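Local coordinates for protein D-aminoacid aminotransferase-like PLP-dependent enzyme (Haemophilus somnus, PDB 3CEB) that probably acts as a 4-amino-4-deoxychorismate lyase of the class IV aminotransferase family, using covalently bound pyridoxal phosphate to release 4-aminobenzoate and pyruvate, at residues Glu9-Leu12 with Gln17-Asn20; Asn111-Gln116 with Ile123-Gln128. One frame throughout, in Å; residues are numbered along the deposited sequence. Where two conformers were deposited one is given.

Contact 1. Residues Glu9-Leu12 with Gln17-Asn20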
loop_
_atom_site.group_PDB
_atom_site.type_symbol
_atom_site.label_atom_id
_atom_site.label_comp_id
_atom_site.label_asym_id
_atom_site.label_seq_id
_atom_site.Cartn_x
_atom_site.Cartn_y
_atom_site.Cartn_z
ATOM N N GLU A 9 -0.437 -1.636 -9.058
ATOM C CA GLU A 9 -1.514 -1.295 -8.135
ATOM C C GLU A 9 -2.110 -2.623 -7.650
ATOM O O GLU A 9 -2.209 -3.578 -8.419
ATOM C CB GLU A 9 -2.587 -0.450 -8.836
ATOM C CG GLU A 9 -2.169 1.009 -9.087
ATOM C CD GLU A 9 -2.105 1.851 -7.804
ATOM O OE1 GLU A 9 -2.883 1.560 -6.876
ATOM O OE2 GLU A 9 -1.259 2.784 -7.717
ATOM N N THR A 10 -2.473 -2.709 -6.381
ATOM C CA THR A 10 -3.109 -3.902 -5.853
ATOM C C THR A 10 -4.490 -3.502 -5.380
ATOM O O THR A 10 -4.629 -2.673 -4.485
ATOM C CB THR A 10 -2.294 -4.463 -4.698
ATOM O OG1 THR A 10 -0.983 -4.721 -5.181
ATOM C CG2 THR A 10 -2.854 -5.757 -4.161
ATOM N N ILE A 11 -5.499 -4.098 -6.001
ATOM C CA ILE A 11 -6.870 -3.770 -5.729
ATOM C C ILE A 11 -7.608 -4.913 -5.071
ATOM O O ILE A 11 -7.485 -6.079 -5.448
ATOM C CB ILE A 11 -7.568 -3.397 -7.028
ATOM C CG1 ILE A 11 -6.860 -2.165 -7.649
ATOM C CG2 ILE A 11 -9.080 -3.190 -6.785
ATOM C CD1 ILE A 11 -7.020 -2.061 -9.144
ATOM N N LEU A 12 -8.376 -4.564 -4.050
ATOM C CA LEU A 12 -9.172 -5.543 -3.324
ATOM C C LEU A 12 -10.577 -5.626 -3.927
ATOM O O LEU A 12 -11.169 -4.619 -4.279
ATOM C CB LEU A 12 -9.246 -5.130 -1.860
ATOM C CG LEU A 12 -10.163 -5.879 -0.900
ATOM C CD1 LEU A 12 -9.768 -7.338 -0.781
ATOM C CD2 LEU A 12 -10.147 -5.175 0.478
ATOM N N GLN A 17 -17.424 -6.133 -4.425
ATOM C CA GLN A 17 -17.104 -4.810 -4.971
ATOM C C GLN A 17 -15.596 -4.565 -4.999
ATOM O O GLN A 17 -14.866 -4.972 -4.107
ATOM C CB GLN A 17 -17.716 -3.698 -4.144
ATOM C CG GLN A 17 -19.228 -3.684 -4.005
ATOM C CD GLN A 17 -19.607 -2.830 -2.806
ATOM O OE1 GLN A 17 -18.799 -1.991 -2.357
ATOM N NE2 GLN A 17 -20.792 -3.060 -2.248
ATOM N N ALA A 18 -15.141 -3.895 -6.038
ATOM C CA ALA A 18 -13.767 -3.415 -6.105
ATOM C C ALA A 18 -13.729 -2.268 -5.115
ATOM O O ALA A 18 -14.636 -1.471 -5.059
ATOM C CB ALA A 18 -13.431 -2.922 -7.529
ATOM N N LYS A 19 -12.683 -2.186 -4.317
ATOM C CA LYS A 19 -12.599 -1.155 -3.280
ATOM C C LYS A 19 -11.656 -0.001 -3.579
ATOM O O LYS A 19 -10.559 -0.202 -4.104
ATOM C CB LYS A 19 -12.136 -1.802 -1.984
ATOM C CG LYS A 19 -13.102 -2.828 -1.438
ATOM C CD LYS A 19 -14.468 -2.209 -1.214
ATOM C CE LYS A 19 -15.115 -2.852 -0.032
ATOM N NZ LYS A 19 -16.472 -2.316 0.281
ATOM N N ASN A 20 -12.080 1.204 -3.182
ATOM C CA ASN A 20 -11.232 2.407 -3.235
ATOM C C ASN A 20 -10.680 2.652 -4.610
ATOM O O ASN A 20 -9.578 3.148 -4.784
ATOM C CB ASN A 20 -10.103 2.284 -2.228
ATOM C CG ASN A 20 -10.614 2.225 -0.790
ATOM O OD1 ASN A 20 -11.676 2.775 -0.459
ATOM N ND2 ASN A 20 -9.846 1.582 0.077
HETATM O O HOH W 1 -8.453 -1.670 -3.249
#

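Contact 2. Residues Asn111-Gln116 with Ile123-Gln128. With SO4 (sulfate ion), chain F.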
loop_
_atom_site.group_PDB
_atom_site.type_symbol
_atom_site.label_atom_id
_atom_site.label_comp_id
_atom_site.label_asym_id
_atom_site.label_seq_id
_atom_site.Cartn_x
_atom_site.Cartn_y
_atom_site.Cartn_z
ATOM N N ASN A 111 12.338 -6.260 0.115
ATOM C CA ASN A 111 12.282 -7.674 0.441
ATOM C C ASN A 111 13.457 -8.068 1.303
ATOM O O ASN A 111 13.333 -8.920 2.205
ATOM C CB ASN A 111 12.191 -8.532 -0.823
ATOM C CG ASN A 111 10.826 -8.423 -1.487
ATOM O OD1 ASN A 111 9.838 -8.141 -0.827
ATOM N ND2 ASN A 111 10.770 -8.642 -2.768
ATOM N N ASN A 112 14.608 -7.451 1.027
ATOM C CA ASN A 112 15.803 -7.663 1.847
ATOM C C ASN A 112 15.662 -7.104 3.262
ATOM O O ASN A 112 16.206 -7.659 4.190
ATOM C CB ASN A 112 17.035 -7.101 1.176
ATOM C CG ASN A 112 17.455 -7.941 0.005
ATOM O OD1 ASN A 112 17.279 -9.175 0.026
ATOM N ND2 ASN A 112 18.013 -7.300 -1.038
ATOM N N LEU A 113 14.937 -6.006 3.415
ATOM C CA LEU A 113 14.678 -5.440 4.728
ATOM C C LEU A 113 13.770 -6.392 5.489
ATOM O O LEU A 113 14.013 -6.700 6.627
ATOM C CB LEU A 113 14.047 -4.050 4.634
ATOM C CG LEU A 113 15.047 -3.025 4.073
ATOM C CD1 LEU A 113 14.456 -1.632 4.016
ATOM C CD2 LEU A 113 16.352 -3.072 4.880
ATOM N N LEU A 114 12.750 -6.906 4.820
ATOM C CA LEU A 114 11.800 -7.838 5.451
ATOM C C LEU A 114 12.488 -9.069 6.008
ATOM O O LEU A 114 12.015 -9.615 6.968
ATOM C CB LEU A 114 10.741 -8.300 4.456
ATOM C CG LEU A 114 9.571 -9.140 4.979
ATOM C CD1 LEU A 114 8.775 -8.392 6.030
ATOM C CD2 LEU A 114 8.691 -9.523 3.764
ATOM N N LYS A 115 13.590 -9.490 5.401
ATOM C CA LYS A 115 14.329 -10.664 5.890
ATOM C C LYS A 115 14.851 -10.429 7.274
ATOM O O LYS A 115 15.236 -11.349 7.935
ATOM C CB LYS A 115 15.525 -11.038 5.002
ATOM C CG LYS A 115 15.137 -11.629 3.692
ATOM C CD LYS A 115 16.365 -12.039 2.894
ATOM C CE LYS A 115 15.999 -12.281 1.410
ATOM N NZ LYS A 115 17.272 -12.534 0.660
ATOM N N GLN A 116 14.872 -9.186 7.707
ATOM C CA GLN A 116 15.364 -8.872 9.052
ATOM C C GLN A 116 14.275 -8.972 10.131
ATOM O O GLN A 116 14.504 -8.610 11.277
ATOM C CB GLN A 116 15.952 -7.463 9.082
ATOM C CG GLN A 116 17.283 -7.369 8.378
ATOM C CD GLN A 116 17.753 -5.937 8.223
ATOM O OE1 GLN A 116 17.807 -5.161 9.194
ATOM N NE2 GLN A 116 18.092 -5.571 6.998
ATOM N N ILE A 123 7.942 -5.718 9.400
ATOM C CA ILE A 123 8.978 -4.779 9.826
ATOM C C ILE A 123 8.414 -3.390 9.920
ATOM O O ILE A 123 7.271 -3.140 9.555
ATOM C CB ILE A 123 10.251 -4.761 8.920
ATOM C CG1 ILE A 123 9.920 -4.296 7.489
ATOM C CG2 ILE A 123 10.898 -6.120 8.913
ATOM C CD1 ILE A 123 11.108 -4.228 6.528
HETATM N N MSE A 124 9.252 -2.488 10.396
HETATM C CA MSE A 124 8.883 -1.111 10.571
HETATM C C MSE A 124 10.111 -0.293 10.195
HETATM O O MSE A 124 11.126 -0.328 10.874
HETATM C CB MSE A 124 8.465 -0.922 12.021
HETATM C CG MSE A 124 8.161 0.491 12.395
HETATM SE SE MSE A 124 7.374 0.638 14.161
HETATM C CE MSE A 124 5.599 0.165 13.613
ATOM N N ILE A 125 10.043 0.378 9.052
ATOM C CA ILE A 125 11.213 1.047 8.501
ATOM C C ILE A 125 11.428 2.435 9.101
ATOM O O ILE A 125 10.602 3.356 8.944
ATOM C CB ILE A 125 11.117 1.146 6.978
ATOM C CG1 ILE A 125 11.021 -0.263 6.353
ATOM C CG2 ILE A 125 12.335 1.880 6.431
ATOM C CD1 ILE A 125 10.530 -0.287 4.955
ATOM N N ILE A 126 12.560 2.564 9.775
ATOM C CA ILE A 126 12.985 3.798 10.369
ATOM C C ILE A 126 13.980 4.447 9.432
ATOM O O ILE A 126 15.108 3.968 9.263
ATOM C CB ILE A 126 13.648 3.549 11.727
ATOM C CG1 ILE A 126 12.720 2.673 12.571
ATOM C CG2 ILE A 126 13.958 4.862 12.414
ATOM C CD1 ILE A 126 11.329 3.236 12.632
ATOM N N ARG A 127 13.546 5.557 8.844
ATOM C CA ARG A 127 14.329 6.298 7.876
ATOM C C ARG A 127 14.549 7.716 8.367
ATOM O O ARG A 127 13.596 8.489 8.530
ATOM C CB ARG A 127 13.573 6.326 6.545
ATOM C CG ARG A 127 14.242 7.102 5.411
ATOM C CD ARG A 127 13.305 7.328 4.233
ATOM N NE ARG A 127 13.976 8.074 3.186
ATOM C CZ ARG A 127 14.101 9.400 3.164
ATOM N NH1 ARG A 127 13.560 10.128 4.110
ATOM N NH2 ARG A 127 14.750 10.004 2.188
ATOM N N GLN A 128 15.818 8.045 8.590
ATOM C CA GLN A 128 16.202 9.391 8.961
ATOM C C GLN A 128 15.417 9.819 10.180
ATOM O O GLN A 128 14.844 10.895 10.207
ATOM C CB GLN A 128 15.974 10.337 7.776
ATOM C CG GLN A 128 17.108 10.193 6.750
ATOM C CD GLN A 128 16.896 10.946 5.425
ATOM O OE1 GLN A 128 16.478 12.105 5.405
ATOM N NE2 GLN A 128 17.214 10.278 4.312
HETATM S S SO4 F . 7.778 -9.235 -5.106
HETATM O O1 SO4 F . 6.627 -8.508 -5.686
HETATM O O2 SO4 F . 7.852 -8.745 -3.687
HETATM O O3 SO4 F . 7.587 -10.673 -5.249
HETATM O O4 SO4 F . 9.070 -9.011 -5.760
#

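Contact 1. Residues Glu9-Leu12 with Gln17-Asn20
A beta hairpin at the margin of the N-terminal antiparallel sheet brings Leu12 beside Lys19: strand 7-14 runs out, turns, and returns as the short strand 17-18. The two residues face each other with their CA atoms 5.6 Å apart. One direct hydrogen bond joins them, from Lys19 N to Leu12 O at 2.9 Å, with 152° at the hydrogen. The same oxygen also takes a CA-H...O contact from Ala18, whose CA lies 3.4 Å away, so both Lys19 and the residue before it close on a single acceptor. The return link between the pair is indirect. A water accepts from Leu12 N at 3.0 Å and donates to Lys19 O, sitting where a regular ladder would have its second backbone bond. Asn20, with its positive phi, follows and leads into helix 21-35. On the face toward that helix, Ile11 extends CG2 to within 4.4 Å of Ala18 CB, a loose apolar touch, and its side chain also touches Ile21 and His24 of helix 21-35. Further back along the strand, Glu9 faces the same helix, making a salt bridge to Arg27 and a hydrogen bond to His24. Lys19 starts out toward the neighbouring strand, but its bends at chi2 and chi3 carry NZ away, leaving the aliphatic stem as the touching part: Lys19 CG comes 4.2 Å from Leu12 CD2.

Contact 2. Residues Asn111-Gln116 with Ile123-Gln128
Ile123 pushes its CD1 methyl against helix 108-114 at Leu113 and Leu114, reaching Leu113 CB at 3.5 Å and, almost as closely, the backbone N of Leu114 at 3.6 Å. The helix and strand 122-127 are joined here purely by apolar packing. With chi1 at 63°, Ile123 holds CG1 between its own backbone N and carbonyl carbon, and both of its branches meet the helix: CD1 lies against the backbone between Leu113 and Leu114, while CG2 faces Leu114, whose CD1 is 4.2 Å away. Two residues along the strand the fit slackens, and Leu113 CD1 meets Ile125 CD1 methyl to methyl at 4.3 Å. The far side of the helix is polar and much looser. Asn111 and Asn112 point away from the strand there, and Lys115 NZ makes a weak bond to Asn112 OD1. Asn111 ND2 donates to sulfate O2 at 3.1 Å, with 162° at the hydrogen; the ion probably came from the crystallisation liquor. The helix begins shortly after Lys103, which carries the pyridoxal phosphate as a Schiff base. Strand 122-127 lies between strands 90-94 and 130-131, and Val93 of the former touches both Leu113 and Ile123. Met124, present as selenomethionine, instead packs on Leu139 and Phe141 of strand 138-143, so the strand is sandwiched between helix 108-114 and a second sheet.

The two contacts lie on opposite sides of the chain's centre, their own centres about 26 Å apart and their nearest atoms about 12 Å apart, and they share no helix or strand. Contact 1 is a surface contact between the two closely spaced strands of one hairpin of the N-terminal sheet; contact 2 is buried and sets a helix against a strand of a different, mixed sheet. Their chemistry follows this placing. Backbone polar groups, one pair of them bridged by a water, do most of the work in 9-12 with 17-20, whereas leucine and isoleucine methyls close 111-116 on 123-128, with Asn111 and Asn112 directed away from the strand.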